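Long-range contacts in C2 toxin component I (Clostridium botulinum, PDB 2J3X), which acts as the enzymatic component of the binary C2 toxin, an ADP-ribosyltransferase that probably modifies actin in the target cell: residues Asn92-Val102 with Ile163-Tyr174; Glu108-Arg116 with Thr128-Ile136. The protein carries 2 engineered substitutions. All coordinates share one frame; numbering follows the deposited sequence. Where two conformers were deposited one is given.

Contact 1. Residues Asn92-Val102 with Ile163-Tyr174. With SO4 (sulfate ion), chain T.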
loop_
_atom_site.group_PDB
_atom_site.type_symbol
_atom_site.label_atom_id
_atom_site.label_comp_id
_atom_site.label_asym_id
_atom_site.label_seq_id
_atom_site.Cartn_x
_atom_site.Cartn_y
_atom_site.Cartn_z
ATOM N N ASN A 92 -23.916 -0.247 4.516
ATOM C CA ASN A 92 -24.424 0.941 3.861
ATOM C C ASN A 92 -23.810 1.114 2.495
ATOM O O ASN A 92 -22.607 1.280 2.390
ATOM C CB ASN A 92 -24.080 2.125 4.767
ATOM C CG ASN A 92 -25.010 3.297 4.592
ATOM O OD1 ASN A 92 -26.231 3.130 4.644
ATOM N ND2 ASN A 92 -24.453 4.492 4.491
ATOM N N THR A 93 -24.603 1.039 1.424
ATOM C CA THR A 93 -24.040 1.077 0.081
ATOM C C THR A 93 -24.617 2.208 -0.770
ATOM O O THR A 93 -25.838 2.485 -0.698
ATOM C CB THR A 93 -24.274 -0.239 -0.659
ATOM O OG1 THR A 93 -25.672 -0.556 -0.652
ATOM C CG2 THR A 93 -23.536 -1.398 0.053
ATOM N N LEU A 94 -23.778 2.816 -1.618
ATOM C CA LEU A 94 -24.211 3.948 -2.451
ATOM C C LEU A 94 -25.306 3.558 -3.434
ATOM O O LEU A 94 -25.199 2.512 -4.082
ATOM C CB LEU A 94 -23.040 4.497 -3.265
ATOM C CG LEU A 94 -22.076 5.337 -2.393
ATOM C CD1 LEU A 94 -20.785 5.573 -3.169
ATOM C CD2 LEU A 94 -22.733 6.685 -1.932
ATOM N N ASP A 95 -26.334 4.397 -3.580
ATOM C CA ASP A 95 -27.332 4.131 -4.626
ATOM C C ASP A 95 -27.099 5.011 -5.856
ATOM O O ASP A 95 -27.755 4.850 -6.895
ATOM C CB ASP A 95 -28.767 4.231 -4.075
ATOM C CG ASP A 95 -29.130 5.630 -3.592
ATOM O OD1 ASP A 95 -28.256 6.523 -3.544
ATOM O OD2 ASP A 95 -30.323 5.841 -3.261
ATOM N N ARG A 96 -26.099 5.890 -5.763
ATOM C CA ARG A 96 -25.690 6.776 -6.860
ATOM C C ARG A 96 -24.151 6.877 -6.792
ATOM O O ARG A 96 -23.583 6.641 -5.720
ATOM C CB ARG A 96 -26.249 8.196 -6.644
ATOM C CG ARG A 96 -27.740 8.337 -6.416
ATOM C CD ARG A 96 -28.005 9.547 -5.536
ATOM N NE ARG A 96 -27.809 10.798 -6.268
ATOM C CZ ARG A 96 -28.070 12.029 -5.803
ATOM N NH1 ARG A 96 -28.539 12.231 -4.556
ATOM N NH2 ARG A 96 -27.839 13.069 -6.596
ATOM N N ASP A 97 -23.513 7.290 -7.888
ATOM C CA ASP A 97 -22.071 7.600 -7.856
ATOM C C ASP A 97 -21.873 8.835 -6.975
ATOM O O ASP A 97 -22.824 9.582 -6.740
ATOM C CB ASP A 97 -21.556 7.942 -9.237
ATOM C CG ASP A 97 -21.465 6.754 -10.191
ATOM O OD1 ASP A 97 -21.781 5.590 -9.828
ATOM O OD2 ASP A 97 -21.012 7.020 -11.327
ATOM N N ALA A 98 -20.636 9.092 -6.510
ATOM C CA ALA A 98 -20.416 10.272 -5.668
ATOM C C ALA A 98 -19.135 10.879 -6.185
ATOM O O ALA A 98 -18.172 10.155 -6.434
ATOM C CB ALA A 98 -20.264 9.877 -4.192
ATOM N N ILE A 99 -19.123 12.200 -6.333
ATOM C CA ILE A 99 -17.932 12.896 -6.826
ATOM C C ILE A 99 -17.388 13.728 -5.652
ATOM O O ILE A 99 -18.144 14.406 -4.958
ATOM C CB ILE A 99 -18.322 13.819 -7.976
ATOM C CG1 ILE A 99 -18.802 12.948 -9.173
ATOM C CG2 ILE A 99 -17.146 14.724 -8.401
ATOM C CD1 ILE A 99 -19.512 13.747 -10.186
ATOM N N GLY A 100 -16.067 13.745 -5.479
ATOM C CA GLY A 100 -15.520 14.595 -4.429
ATOM C C GLY A 100 -14.003 14.426 -4.402
ATOM O O GLY A 100 -13.417 13.985 -5.379
ATOM N N TYR A 101 -13.385 14.822 -3.305
ATOM C CA TYR A 101 -11.935 14.987 -3.252
ATOM C C TYR A 101 -11.393 13.979 -2.262
ATOM O O TYR A 101 -11.798 13.988 -1.069
ATOM C CB TYR A 101 -11.599 16.365 -2.746
ATOM C CG TYR A 101 -12.126 17.477 -3.597
ATOM C CD1 TYR A 101 -11.766 17.570 -4.951
ATOM C CD2 TYR A 101 -13.008 18.443 -3.053
ATOM C CE1 TYR A 101 -12.237 18.661 -5.747
ATOM C CE2 TYR A 101 -13.510 19.519 -3.868
ATOM C CZ TYR A 101 -13.120 19.607 -5.187
ATOM O OH TYR A 101 -13.575 20.638 -6.013
ATOM N N VAL A 102 -10.490 13.117 -2.711
ATOM C CA VAL A 102 -9.940 12.137 -1.770
ATOM C C VAL A 102 -8.750 12.676 -0.975
ATOM O O VAL A 102 -8.014 13.539 -1.437
ATOM C CB VAL A 102 -9.580 10.780 -2.465
ATOM C CG1 VAL A 102 -10.851 9.985 -2.778
ATOM C CG2 VAL A 102 -8.813 10.980 -3.770
ATOM N N ILE A 163 -4.872 18.640 -5.369
ATOM C CA ILE A 163 -6.277 18.273 -5.064
ATOM C C ILE A 163 -6.504 17.032 -5.910
ATOM O O ILE A 163 -6.201 17.043 -7.078
ATOM C CB ILE A 163 -7.274 19.393 -5.462
ATOM C CG1 ILE A 163 -7.101 20.654 -4.590
ATOM C CG2 ILE A 163 -8.724 18.939 -5.272
ATOM C CD1 ILE A 163 -7.716 21.847 -5.273
ATOM N N VAL A 164 -7.014 15.945 -5.312
ATOM C CA VAL A 164 -7.310 14.765 -6.051
ATOM C C VAL A 164 -8.799 14.525 -6.087
ATOM O O VAL A 164 -9.391 14.292 -5.049
ATOM C CB VAL A 164 -6.586 13.535 -5.379
ATOM C CG1 VAL A 164 -6.800 12.251 -6.201
ATOM C CG2 VAL A 164 -5.061 13.848 -5.255
ATOM N N LYS A 165 -9.379 14.620 -7.277
ATOM C CA LYS A 165 -10.857 14.500 -7.474
ATOM C C LYS A 165 -11.127 13.127 -8.106
ATOM O O LYS A 165 -10.363 12.689 -8.978
ATOM C CB LYS A 165 -11.322 15.603 -8.434
ATOM C CG LYS A 165 -12.824 15.698 -8.604
ATOM C CD LYS A 165 -13.181 16.912 -9.489
ATOM C CE LYS A 165 -14.639 17.009 -9.672
ATOM N NZ LYS A 165 -14.833 18.251 -10.541
ATOM N N THR A 166 -12.142 12.431 -7.620
ATOM C CA THR A 166 -12.463 11.121 -8.124
ATOM C C THR A 166 -13.975 10.918 -8.096
ATOM O O THR A 166 -14.706 11.740 -7.586
ATOM C CB THR A 166 -11.742 9.989 -7.328
ATOM O OG1 THR A 166 -11.861 8.756 -8.055
ATOM C CG2 THR A 166 -12.350 9.813 -5.943
ATOM N N ARG A 167 -14.417 9.819 -8.667
ATOM C CA ARG A 167 -15.829 9.389 -8.644
ATOM C C ARG A 167 -15.895 8.010 -7.988
ATOM O O ARG A 167 -15.228 7.063 -8.444
ATOM C CB ARG A 167 -16.293 9.328 -10.097
ATOM C CG ARG A 167 -17.705 8.777 -10.345
ATOM C CD ARG A 167 -18.029 9.034 -11.803
ATOM N NE ARG A 167 -19.470 8.926 -12.033
ATOM C CZ ARG A 167 -20.263 9.839 -12.597
ATOM N NH1 ARG A 167 -19.802 11.014 -13.054
ATOM N NH2 ARG A 167 -21.551 9.558 -12.708
ATOM N N VAL A 168 -16.697 7.871 -6.938
ATOM C CA VAL A 168 -16.893 6.597 -6.300
ATOM C C VAL A 168 -18.133 5.949 -6.933
ATOM O O VAL A 168 -19.202 6.573 -6.967
ATOM C CB VAL A 168 -17.184 6.778 -4.802
ATOM C CG1 VAL A 168 -17.333 5.398 -4.114
ATOM C CG2 VAL A 168 -16.093 7.664 -4.166
ATOM N N PRO A 169 -17.988 4.699 -7.415
ATOM C CA PRO A 169 -19.123 3.990 -8.033
ATOM C C PRO A 169 -20.293 3.665 -7.128
ATOM O O PRO A 169 -20.112 3.343 -5.954
ATOM C CB PRO A 169 -18.462 2.710 -8.591
ATOM C CG PRO A 169 -17.012 3.117 -8.781
ATOM C CD PRO A 169 -16.748 3.919 -7.530
ATOM N N THR A 170 -21.514 3.679 -7.693
ATOM C CA THR A 170 -22.690 3.213 -6.974
ATOM C C THR A 170 -22.404 1.783 -6.523
ATOM O O THR A 170 -21.610 1.076 -7.162
ATOM C CB THR A 170 -23.974 3.193 -7.861
ATOM O OG1 THR A 170 -23.716 2.310 -8.934
ATOM C CG2 THR A 170 -24.116 4.437 -8.542
ATOM N N THR A 171 -23.050 1.427 -5.411
ATOM C CA THR A 171 -22.987 0.153 -4.678
ATOM C C THR A 171 -21.804 0.071 -3.704
ATOM O O THR A 171 -21.778 -0.837 -2.866
ATOM C CB THR A 171 -23.018 -1.151 -5.557
ATOM O OG1 THR A 171 -21.734 -1.377 -6.111
ATOM C CG2 THR A 171 -24.070 -1.098 -6.686
ATOM N N PHE A 172 -20.824 0.979 -3.809
ATOM C CA PHE A 172 -19.694 0.924 -2.856
ATOM C C PHE A 172 -20.135 1.244 -1.439
ATOM O O PHE A 172 -21.016 2.044 -1.232
ATOM C CB PHE A 172 -18.625 1.919 -3.262
ATOM C CG PHE A 172 -17.645 1.404 -4.241
ATOM C CD1 PHE A 172 -18.044 0.558 -5.283
ATOM C CD2 PHE A 172 -16.329 1.841 -4.185
ATOM C CE1 PHE A 172 -17.120 0.136 -6.247
ATOM C CE2 PHE A 172 -15.414 1.430 -5.159
ATOM C CZ PHE A 172 -15.817 0.575 -6.163
ATOM N N ASP A 173 -19.524 0.589 -0.439
ATOM C CA ASP A 173 -19.857 0.810 0.963
ATOM C C ASP A 173 -19.424 2.193 1.337
ATOM O O ASP A 173 -18.403 2.702 0.830
ATOM C CB ASP A 173 -19.065 -0.150 1.871
ATOM C CG ASP A 173 -19.351 -1.611 1.582
ATOM O OD1 ASP A 173 -20.440 -1.962 1.095
ATOM O OD2 ASP A 173 -18.447 -2.436 1.814
ATOM N N TYR A 174 -20.174 2.819 2.236
ATOM C CA TYR A 174 -19.857 4.165 2.688
ATOM C C TYR A 174 -20.502 4.538 3.982
ATOM O O TYR A 174 -21.563 4.012 4.340
ATOM C CB TYR A 174 -20.200 5.246 1.643
ATOM C CG TYR A 174 -21.687 5.593 1.616
ATOM C CD1 TYR A 174 -22.600 4.685 1.094
ATOM C CD2 TYR A 174 -22.155 6.847 2.071
ATOM C CE1 TYR A 174 -23.994 4.979 1.054
ATOM C CE2 TYR A 174 -23.539 7.178 2.033
ATOM C CZ TYR A 174 -24.435 6.229 1.529
ATOM O OH TYR A 174 -25.777 6.529 1.448
HETATM S S SO4 T . -28.758 9.450 -1.522
HETATM O O1 SO4 T . -29.902 9.432 -0.608
HETATM O O2 SO4 T . -29.152 8.721 -2.728
HETATM O O3 SO4 T . -28.432 10.842 -1.871
HETATM O O4 SO4 T . -27.604 8.768 -0.926
HETATM O O HOH W 1 -26.804 6.410 -1.467
HETATM O O HOH W 2 -13.595 20.682 -8.741
HETATM O O HOH W 3 -7.558 16.041 -2.451
#

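Contact 2. Residues Glu108-Arg116 with Thr128-Ile136. With SO4 (sulfate ion), chain O; SO4 (sulfate ion), chain Q.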
loop_
_atom_site.group_PDB
_atom_site.type_symbol
_atom_site.label_atom_id
_atom_site.label_comp_id
_atom_site.label_asym_id
_atom_site.label_seq_id
_atom_site.Cartn_x
_atom_site.Cartn_y
_atom_site.Cartn_z
ATOM N N GLU A 108 1.902 11.316 -0.103
ATOM C CA GLU A 108 1.178 10.065 -0.382
ATOM C C GLU A 108 1.047 9.688 -1.858
ATOM O O GLU A 108 0.555 8.596 -2.190
ATOM C CB GLU A 108 -0.230 10.140 0.242
ATOM C CG GLU A 108 -0.199 10.313 1.739
ATOM C CD GLU A 108 -1.609 10.328 2.296
ATOM O OE1 GLU A 108 -2.299 11.336 2.100
ATOM O OE2 GLU A 108 -2.031 9.307 2.890
ATOM N N LEU A 109 1.435 10.619 -2.748
ATOM C CA LEU A 109 1.575 10.350 -4.178
ATOM C C LEU A 109 3.051 10.192 -4.515
ATOM O O LEU A 109 3.425 10.284 -5.658
ATOM C CB LEU A 109 0.948 11.518 -4.994
ATOM C CG LEU A 109 -0.536 11.716 -4.728
ATOM C CD1 LEU A 109 -0.999 13.020 -5.386
ATOM C CD2 LEU A 109 -1.398 10.536 -5.253
ATOM N N GLY A 110 3.890 9.988 -3.493
ATOM C CA GLY A 110 5.335 9.874 -3.728
ATOM C C GLY A 110 6.055 11.125 -4.221
ATOM O O GLY A 110 7.112 11.025 -4.857
ATOM N N ILE A 111 5.499 12.296 -3.907
ATOM C CA ILE A 111 6.064 13.574 -4.354
ATOM C C ILE A 111 6.726 14.245 -3.194
ATOM O O ILE A 111 6.075 14.647 -2.201
ATOM C CB ILE A 111 4.970 14.514 -4.950
ATOM C CG1 ILE A 111 4.370 13.877 -6.204
ATOM C CG2 ILE A 111 5.546 15.976 -5.152
ATOM C CD1 ILE A 111 3.109 14.736 -6.675
ATOM N N ASN A 112 8.059 14.315 -3.293
ATOM C CA ASN A 112 8.833 14.910 -2.224
ATOM C C ASN A 112 9.441 16.239 -2.631
ATOM O O ASN A 112 10.183 16.812 -1.850
ATOM C CB ASN A 112 9.948 13.956 -1.775
ATOM C CG ASN A 112 9.391 12.613 -1.286
ATOM O OD1 ASN A 112 8.419 12.584 -0.526
ATOM N ND2 ASN A 112 10.033 11.529 -1.692
ATOM N N PHE A 113 9.090 16.734 -3.812
ATOM C CA PHE A 113 9.614 18.022 -4.311
ATOM C C PHE A 113 8.506 19.044 -4.206
ATOM O O PHE A 113 7.336 18.688 -4.050
ATOM C CB PHE A 113 10.101 17.939 -5.768
ATOM C CG PHE A 113 9.096 17.320 -6.709
ATOM C CD1 PHE A 113 8.130 18.084 -7.348
ATOM C CD2 PHE A 113 9.134 15.952 -6.948
ATOM C CE1 PHE A 113 7.211 17.454 -8.207
ATOM C CE2 PHE A 113 8.228 15.344 -7.801
ATOM C CZ PHE A 113 7.291 16.088 -8.448
ATOM N N SER A 114 8.862 20.319 -4.325
ATOM C CA SER A 114 7.890 21.382 -4.072
ATOM C C SER A 114 7.067 21.652 -5.327
ATOM O O SER A 114 7.502 21.390 -6.468
ATOM C CB SER A 114 8.601 22.688 -3.673
ATOM O OG SER A 114 9.628 22.957 -4.621
ATOM N N ILE A 115 5.850 22.141 -5.085
ATOM C CA ILE A 115 4.897 22.303 -6.160
ATOM C C ILE A 115 4.672 23.784 -6.510
ATOM O O ILE A 115 4.707 24.157 -7.697
ATOM C CB ILE A 115 3.554 21.629 -5.736
ATOM C CG1 ILE A 115 3.691 20.105 -5.618
ATOM C CG2 ILE A 115 2.444 22.070 -6.679
ATOM C CD1 ILE A 115 4.180 19.490 -6.825
ATOM N N ARG A 116 4.473 24.612 -5.496
ATOM C CA ARG A 116 4.306 26.063 -5.727
ATOM C C ARG A 116 5.695 26.691 -5.675
ATOM O O ARG A 116 6.127 27.117 -4.605
ATOM C CB ARG A 116 3.435 26.646 -4.659
ATOM C CG ARG A 116 1.942 26.173 -4.775
ATOM C CD ARG A 116 1.188 26.633 -3.557
ATOM N NE ARG A 116 -0.263 26.366 -3.670
ATOM C CZ ARG A 116 -1.059 26.166 -2.629
ATOM N NH1 ARG A 116 -0.545 26.152 -1.378
ATOM N NH2 ARG A 116 -2.369 25.946 -2.817
ATOM N N THR A 128 6.830 22.230 -13.579
ATOM C CA THR A 128 6.539 21.421 -12.402
ATOM C C THR A 128 5.280 20.586 -12.660
ATOM O O THR A 128 5.219 19.403 -12.300
ATOM C CB THR A 128 6.289 22.347 -11.195
ATOM O OG1 THR A 128 7.407 23.236 -11.056
ATOM C CG2 THR A 128 6.092 21.564 -9.883
ATOM N N LEU A 129 4.283 21.194 -13.284
ATOM C CA LEU A 129 3.109 20.411 -13.668
ATOM C C LEU A 129 3.530 19.218 -14.526
ATOM O O LEU A 129 3.065 18.096 -14.318
ATOM C CB LEU A 129 2.169 21.279 -14.498
ATOM C CG LEU A 129 0.961 20.512 -15.066
ATOM C CD1 LEU A 129 0.035 19.902 -14.003
ATOM C CD2 LEU A 129 0.157 21.482 -15.956
ATOM N N ASP A 130 4.368 19.460 -15.541
ATOM C CA ASP A 130 4.836 18.388 -16.389
ATOM C C ASP A 130 5.618 17.293 -15.639
ATOM O O ASP A 130 5.475 16.083 -15.920
ATOM C CB ASP A 130 5.696 18.976 -17.522
ATOM C CG ASP A 130 4.868 19.800 -18.518
ATOM O OD1 ASP A 130 3.618 19.774 -18.474
ATOM O OD2 ASP A 130 5.496 20.461 -19.378
ATOM N N LYS A 131 6.456 17.714 -14.696
ATOM C CA LYS A 131 7.206 16.774 -13.860
ATOM C C LYS A 131 6.254 15.892 -13.046
ATOM O O LYS A 131 6.440 14.658 -12.979
ATOM C CB LYS A 131 8.126 17.586 -12.952
ATOM C CG LYS A 131 8.884 16.780 -11.948
ATOM C CD LYS A 131 9.835 17.714 -11.191
ATOM C CE LYS A 131 10.579 16.936 -10.129
ATOM N NZ LYS A 131 11.519 15.986 -10.681
ATOM N N VAL A 132 5.223 16.505 -12.452
ATOM C CA VAL A 132 4.190 15.751 -11.699
ATOM C C VAL A 132 3.473 14.778 -12.638
ATOM O O VAL A 132 3.344 13.600 -12.292
ATOM C CB VAL A 132 3.169 16.715 -11.030
ATOM C CG1 VAL A 132 1.938 15.926 -10.508
ATOM C CG2 VAL A 132 3.815 17.493 -9.856
ATOM N N ARG A 133 3.036 15.253 -13.824
ATOM C CA ARG A 133 2.379 14.369 -14.809
ATOM C C ARG A 133 3.256 13.163 -15.158
ATOM O O ARG A 133 2.793 12.019 -15.151
ATOM C CB ARG A 133 2.089 15.137 -16.088
ATOM C CG ARG A 133 0.877 16.032 -15.977
ATOM C CD ARG A 133 0.826 16.934 -17.228
ATOM N NE ARG A 133 -0.407 17.717 -17.275
ATOM C CZ ARG A 133 -0.642 18.679 -18.173
ATOM N NH1 ARG A 133 0.324 19.034 -19.041
ATOM N NH2 ARG A 133 -1.807 19.327 -18.174
ATOM N N GLN A 134 4.531 13.398 -15.436
ATOM C CA GLN A 134 5.387 12.284 -15.830
ATOM C C GLN A 134 5.563 11.276 -14.684
ATOM O O GLN A 134 5.593 10.053 -14.900
ATOM C CB GLN A 134 6.728 12.797 -16.378
ATOM C CG GLN A 134 6.583 13.424 -17.773
ATOM C CD GLN A 134 5.758 12.512 -18.717
ATOM O OE1 GLN A 134 6.160 11.383 -19.019
ATOM N NE2 GLN A 134 4.580 12.981 -19.121
ATOM N N GLN A 135 5.613 11.759 -13.447
ATOM C CA GLN A 135 5.840 10.812 -12.345
ATOM C C GLN A 135 4.563 10.064 -11.924
ATOM O O GLN A 135 4.611 8.848 -11.617
ATOM C CB GLN A 135 6.374 11.603 -11.179
ATOM C CG GLN A 135 6.533 10.812 -9.920
ATOM C CD GLN A 135 7.308 11.596 -8.862
ATOM O OE1 GLN A 135 8.297 12.259 -9.179
ATOM N NE2 GLN A 135 6.883 11.476 -7.625
ATOM N N ILE A 136 3.417 10.763 -11.892
ATOM C CA ILE A 136 2.263 10.144 -11.255
ATOM C C ILE A 136 1.180 9.540 -12.180
ATOM O O ILE A 136 0.366 8.735 -11.719
ATOM C CB ILE A 136 1.568 11.089 -10.224
ATOM C CG1 ILE A 136 0.698 12.143 -10.915
ATOM C CG2 ILE A 136 2.573 11.798 -9.251
ATOM C CD1 ILE A 136 -0.193 12.939 -10.004
HETATM S S SO4 O . 5.066 23.408 -1.882
HETATM O O1 SO4 O . 4.134 23.453 -0.783
HETATM O O2 SO4 O . 4.976 22.077 -2.493
HETATM O O3 SO4 O . 4.807 24.419 -2.897
HETATM O O4 SO4 O . 6.478 23.638 -1.431
HETATM S S SO4 Q . 13.430 15.225 -7.439
HETATM O O1 SO4 Q . 13.112 14.813 -6.081
HETATM O O2 SO4 Q . 12.362 14.726 -8.299
HETATM O O3 SO4 Q . 13.429 16.706 -7.378
HETATM O O4 SO4 Q . 14.664 14.666 -7.938
HETATM O O HOH W 4 6.239 25.266 -9.811
#

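Contact 1. Residues Asn92-Val102 with Ile163-Tyr174
Asp97 and Arg167 form a salt bridge across the contact. Arg167 offers its side-on pair, NE and NH2, and both nitrogens donate to the single oxygen Asp97 OD2. The bond from Arg167 NE to Asp97 OD2 is the shorter, at 2.6 Å. The oxygen lies in the guanidinium plane, while the two flat groups are turned 87° apart. The other carboxylate oxygen, Asp97 OD1, takes the backbone N of Thr170 at 2.9 Å, so both ends of the group are held.

Backbone bonds run along the antiparallel strands 98-102 and 163-168. Ala98 and Val168 exchange two, as do Gly100 and Thr166. These are neighbouring strands in the larger sheet of the N-terminal ADP-ribosyltransferase-type domain. Beyond the strands the pairing resumes, and Leu94 N donates to Phe172 O at 2.9 Å.

The Tyr174 ring is sandwiched. Leu94 CD2 makes a CH-pi contact over one face, 3.6 Å from the ring centroid. Asn92 ND2 lies over the opposite face toward the rim and donates to Tyr174 O at 2.9 Å; Asn92 OD1 accepts from Lys32. With chi1 at 79°, Tyr174 CG stands between its own N and carbonyl carbon, and the ring lies back along Asn92-Leu94. Its hydroxyl bonds Glu25 and receives a water bond.

Val102 CG2 meets Val164 CG1 tightly at 3.4 Å, on the sheet face that also carries Ala98. Ile163 CG2 touches Tyr101 CD1.

Contact 2. Residues Glu108-Arg116 with Thr128-Ile136
Phe113 and Lys131 meet over a ring face. Lys131 lays its chain over one face of the ring. Lys131 CE sits above the centre, 3.5 Å from the centroid of the Phe113 ring, in a CH-pi contact. Lys131 NZ lies 4.6 Å from the Phe113 centroid and adds a cation-pi interaction. The lysine chain is extended as far as CE and bends at chi4 (68°), where NZ turns to donate to a sulfate ion, probably from the crystallisation liquor. Ile111 CG2 covers the opposite face of the ring, from within the same loop.

Polar contacts are few. Gln135 has CG opposite its backbone N (chi1 174°), and its extended chain reaches the loop. Gln135 NE2 gives a weak, bent hydrogen bond to Gly110 O at 2.8 Å. Gln135 OE1 lies in the plane of the Phe113 ring, at its edge, 3.4 Å from Phe113 CE2. The amide and ring planes stand 82° apart. One water bridges Ile115 O and Thr128 OG1; that hydroxyl also has a weak bond to Asp117.

Apolar packing centres on Val132. Val132 CG2 meets Ile115 CD1 at 3.6 Å and Phe113 CE1 at 3.8 Å. Its CG1 faces Ile111 CD1 at a longer distance. Ile111 CD1 also touches Ile136 CG2, at 3.9 Å. Val132 and Ile136 rest on Ile209 and Ile211 of strand 206-216, respectively.

This is loop-on-helix packing. An irregular connection after strand 98-102 runs back beside helix 126-136, which lies against the large sheet of the N-terminal ADP-ribosyltransferase-type domain.

How the contacts relate
Both contacts belong to the N-terminal ADP-ribosyltransferase-type domain, and contact 2 is nested in the chain between the two segments of contact 1. Their centres are about 25 Å apart. They meet where Val164 CG2 packs against Leu109 CD1 at 4.1 Å. Contact 1 joins neighbouring strands and their loop extensions, so backbone bonds dominate. It is partly buried, and its salt bridge lies toward the surface. Contact 2 is mostly buried and joins a loop to a helix through side chains, with one weak direct hydrogen bond. Strand 206-216 serves both: it flanks strand 162-168 in the sheet and also packs against helix 126-136.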